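Local coordinates for chromosome partition protein Smc (Pyrococcus furiosus, PDB 3KTA) that is probably required for chromosome condensation and partitioning, using an ABC-type ATPase domain built from its N- and C-terminal parts, the latter being this chain, at residues D101-V104 against K105-A108; I111-S114 against S115-S118. One frame throughout, in Å; residues are numbered along the deposited sequence.

Contact 1. Residues D101-V104 against K105-A108; sequences DANV and KRVA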
loop_
_atom_site.group_PDB
_atom_site.type_symbol
_atom_site.label_atom_id
_atom_site.label_comp_id
_atom_site.label_asym_id
_atom_site.label_seq_id
_atom_site.Cartn_x
_atom_site.Cartn_y
_atom_site.Cartn_z
ATOM N N ASP B 101 9.238 -14.601 12.162
ATOM C CA ASP B 101 10.348 -13.684 11.901
ATOM C C ASP B 101 11.159 -14.036 10.653
ATOM O O ASP B 101 11.601 -13.146 9.930
ATOM C CB ASP B 101 11.289 -13.603 13.104
ATOM C CG ASP B 101 10.765 -12.702 14.214
ATOM O OD1 ASP B 101 9.640 -12.161 14.110
ATOM O OD2 ASP B 101 11.506 -12.531 15.207
ATOM N N ALA B 102 11.370 -15.327 10.401
ATOM C CA ALA B 102 12.176 -15.743 9.268
ATOM C C ALA B 102 11.563 -15.237 7.973
ATOM O O ALA B 102 12.252 -14.724 7.105
ATOM C CB ALA B 102 12.298 -17.259 9.221
ATOM N N ASN B 103 10.253 -15.400 7.860
ATOM C CA ASN B 103 9.549 -14.953 6.670
ATOM C C ASN B 103 9.418 -13.439 6.560
ATOM O O ASN B 103 9.560 -12.875 5.462
ATOM C CB ASN B 103 8.184 -15.627 6.603
ATOM C CG ASN B 103 8.283 -17.063 6.133
ATOM O OD1 ASN B 103 8.768 -17.326 5.037
ATOM N ND2 ASN B 103 7.842 -17.999 6.969
ATOM N N VAL B 104 9.132 -12.779 7.673
ATOM C CA VAL B 104 9.097 -11.311 7.658
ATOM C C VAL B 104 10.445 -10.724 7.204
ATOM O O VAL B 104 10.476 -9.788 6.408
ATOM C CB VAL B 104 8.684 -10.722 9.028
ATOM C CG1 VAL B 104 8.788 -9.206 9.013
ATOM C CG2 VAL B 104 7.259 -11.150 9.383
ATOM N N LYS B 105 11.561 -11.280 7.683
ATOM C CA LYS B 105 12.866 -10.783 7.247
ATOM C C LYS B 105 13.036 -10.883 5.733
ATOM O O LYS B 105 13.579 -9.969 5.106
ATOM C CB LYS B 105 14.011 -11.530 7.956
ATOM C CG LYS B 105 15.433 -11.039 7.620
ATOM C CD LYS B 105 15.580 -9.537 7.855
ATOM C CE LYS B 105 17.054 -9.092 7.887
ATOM N NZ LYS B 105 17.854 -9.573 6.740
ATOM N N ARG B 106 12.584 -11.991 5.150
ATOM C CA ARG B 106 12.740 -12.173 3.711
ATOM C C ARG B 106 11.882 -11.151 2.970
ATOM O O ARG B 106 12.300 -10.605 1.946
ATOM C CB ARG B 106 12.431 -13.606 3.280
ATOM C CG ARG B 106 13.541 -14.565 3.744
ATOM C CD ARG B 106 13.399 -15.949 3.147
ATOM N NE ARG B 106 12.338 -16.704 3.786
ATOM C CZ ARG B 106 12.517 -17.522 4.819
ATOM N NH1 ARG B 106 13.730 -17.687 5.348
ATOM N NH2 ARG B 106 11.476 -18.166 5.325
ATOM N N VAL B 107 10.699 -10.884 3.510
ATOM C CA VAL B 107 9.853 -9.838 2.917
ATOM C C VAL B 107 10.517 -8.459 3.028
ATOM O O VAL B 107 10.544 -7.685 2.055
ATOM C CB VAL B 107 8.443 -9.846 3.529
ATOM C CG1 VAL B 107 7.625 -8.622 3.069
ATOM C CG2 VAL B 107 7.746 -11.119 3.127
ATOM N N ALA B 108 11.065 -8.155 4.204
ATOM C CA ALA B 108 11.747 -6.893 4.431
ATOM C C ALA B 108 12.953 -6.720 3.496
ATOM O O ALA B 108 13.201 -5.626 2.979
ATOM C CB ALA B 108 12.178 -6.785 5.896
#
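Two torsions bring Arg-106 and Asn-103 together. The Asn-103 side chain leaves with CG beside its own backbone N (chi1 -77°), and the arginine chain, drawn out at chi2, kinks at chi3 (-76°), which swings the guanidinium back along the helix, one turn toward its start. There Arg-106 NH2 donates to Asn-103 OD1 at 2.8 Å. The donor arrives well above the amide's carbonyl plane, not on a lone pair, and the amide and guanidinium planes stand 87° apart. Ala-102 lies beneath the same group: its carbonyl O faces the centre of one guanidinium face, 3.6 Å from Arg-106 CZ, and its CB lies 4.1 Å from Arg-106 NH2. That carbonyl takes a weak bond from Arg-106 N, and the positive charge over it may add some electrostatic attraction. Arg-106 NE donates to the carbonyl of Leu-27, so the group is held at NE as well as at NH2. With a leucine here, Asn-103 OD1 and the Leu-27 carbonyl would probably each lose this donor.

Underneath runs ordinary alpha-helical bonding, Lys-105 N to Asp-101 O at 2.9 Å and Ala-108 N to Val-104 O at 2.8 Å. Val-107 N binds Asn-103 O at 3.0 Å, and Val-107 CG2 rests 3.4 Å from that same oxygen.

Helix 101-114 is the middle of a beta-alpha-beta unit between parallel strands 89-93 and 119-123, and begins directly after the D-loop of ABC ATPases. Val-104 packs on Val-128 and Met-129 of helix 127-130, Val-107 on Leu-72 and Leu-75 of helix 67-84; Asp-101 forms a salt bridge with Arg-126, and Lys-105 with Asp-109.

Contact 2. Residues I111-S114 against S115-S118; sequences IKES and SKES
Ser-115 OG folds back onto Lys-112 O and donates a 2.6 Å hydrogen bond to it. The hydroxyl can do this because it lies between its own backbone N and carbonyl carbon (chi1 71°), on the side facing the previous turn. Ser-115 N meanwhile keeps the regular helical partner, Ile-111 O at 2.8 Å.

Beside this, Glu-113 and Lys-116 form a salt bridge one turn apart. Lys-116 NZ meets Glu-113 OE1 at 3.1 Å, coming from the syn side but 30° out of the carboxylate plane, while its bond to OE2 is weak. The glutamate bends at chi2 to reach it, whereas the lysine is extended and lays its methylenes along the Glu-113 carbonyl, with CG 3.4 Å from that oxygen. Ser-114 O closes the turn with two donors: Glu-117 N at 3.0 Å, from above the carbonyl plane, and Ser-118 N at 3.2 Å, within it.

Farther out, Ser-114 OG bonds to Leu-110 O, and Ser-118 OG to Ala-87 O and Gln-82 NE2. Ile-111 and Ser-114 lie against Phe-79 of helix 67-84 and Phe-120 of strand 119-123; Phe-28 of the other Smc chain also packs on Ile-111. Here helix 101-114 gives out and the chain turns into strand 119-123, the second strand of the beta-alpha-beta unit.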
loop_
_atom_site.group_PDB
_atom_site.type_symbol
_atom_site.label_atom_id
_atom_site.label_comp_id
_atom_site.label_asym_id
_atom_site.label_seq_id
_atom_site.Cartn_x
_atom_site.Cartn_y
_atom_site.Cartn_z
ATOM N N ILE B 111 11.555 -5.806 0.143
ATOM C CA ILE B 111 11.186 -4.387 0.170
ATOM C C ILE B 111 12.411 -3.483 0.010
ATOM O O ILE B 111 12.401 -2.568 -0.816
ATOM C CB ILE B 111 10.385 -4.013 1.444
ATOM C CG1 ILE B 111 8.957 -4.561 1.359
ATOM C CG2 ILE B 111 10.357 -2.487 1.650
ATOM C CD1 ILE B 111 8.249 -4.686 2.731
ATOM N N LYS B 112 13.477 -3.765 0.763
ATOM C CA LYS B 112 14.700 -2.969 0.679
ATOM C C LYS B 112 15.253 -2.939 -0.752
ATOM O O LYS B 112 15.565 -1.870 -1.284
ATOM C CB LYS B 112 15.760 -3.517 1.638
ATOM C CG LYS B 112 16.993 -2.633 1.760
ATOM C CD LYS B 112 16.675 -1.418 2.597
ATOM C CE LYS B 112 17.937 -0.709 3.029
ATOM N NZ LYS B 112 17.613 0.584 3.651
ATOM N N GLU B 113 15.351 -4.102 -1.385
ATOM C CA GLU B 113 15.836 -4.177 -2.766
ATOM C C GLU B 113 14.907 -3.426 -3.722
ATOM O O GLU B 113 15.357 -2.645 -4.584
ATOM C CB GLU B 113 15.986 -5.627 -3.207
ATOM C CG GLU B 113 16.459 -5.784 -4.649
ATOM C CD GLU B 113 17.870 -5.284 -4.872
ATOM O OE1 GLU B 113 18.615 -5.116 -3.884
ATOM O OE2 GLU B 113 18.245 -5.071 -6.049
ATOM N N SER B 114 13.608 -3.638 -3.547
ATOM C CA SER B 114 12.619 -3.017 -4.435
ATOM C C SER B 114 12.564 -1.508 -4.262
ATOM O O SER B 114 12.139 -0.798 -5.177
ATOM C CB SER B 114 11.224 -3.611 -4.195
ATOM O OG SER B 114 11.233 -4.998 -4.468
ATOM N N SER B 115 12.972 -1.018 -3.093
ATOM C CA SER B 115 12.899 0.416 -2.806
ATOM C C SER B 115 13.892 1.232 -3.627
ATOM O O SER B 115 13.855 2.454 -3.609
ATOM C CB SER B 115 13.082 0.688 -1.306
ATOM O OG SER B 115 14.422 0.438 -0.927
ATOM N N LYS B 116 14.769 0.559 -4.362
ATOM C CA LYS B 116 15.604 1.269 -5.326
ATOM C C LYS B 116 14.781 1.851 -6.479
ATOM O O LYS B 116 15.207 2.818 -7.112
ATOM C CB LYS B 116 16.699 0.353 -5.878
ATOM C CG LYS B 116 17.674 -0.144 -4.822
ATOM C CD LYS B 116 18.605 -1.214 -5.395
ATOM C CE LYS B 116 19.581 -1.721 -4.344
ATOM N NZ LYS B 116 20.479 -2.784 -4.879
ATOM N N GLU B 117 13.609 1.265 -6.741
ATOM C CA GLU B 117 12.788 1.622 -7.907
ATOM C C GLU B 117 11.390 2.148 -7.561
ATOM O O GLU B 117 10.757 2.799 -8.391
ATOM C CB GLU B 117 12.638 0.432 -8.871
ATOM C CG GLU B 117 13.949 -0.183 -9.340
ATOM C CD GLU B 117 14.807 0.790 -10.126
ATOM O OE1 GLU B 117 14.267 1.792 -10.631
ATOM O OE2 GLU B 117 16.025 0.547 -10.242
ATOM N N SER B 118 10.909 1.855 -6.355
ATOM C CA SER B 118 9.617 2.370 -5.895
ATOM C C SER B 118 9.727 2.830 -4.447
ATOM O O SER B 118 10.571 2.338 -3.697
ATOM C CB SER B 118 8.530 1.282 -5.967
ATOM O OG SER B 118 8.333 0.813 -7.289
#

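How the contacts relate
Both contacts belong to helix 101-114, in series along the chain with centres about 15 Å apart: contact 1 takes the start of the helix, contact 2 its end and the turn beyond. Each is partly buried, with one side against helix 67-84 and charged groups toward the surface. Their chemistry follows their place. Contact 1 keeps a regular backbone and adds an amide-guanidinium bond; its other flank meets helix 127-130. Contact 2 lies where the helix ends, and there a serine hydroxyl and a carbonyl that accepts from two backbone N-H groups take part, alongside a surface salt bridge. Of the two, contact 2 alone touches the other Smc chain.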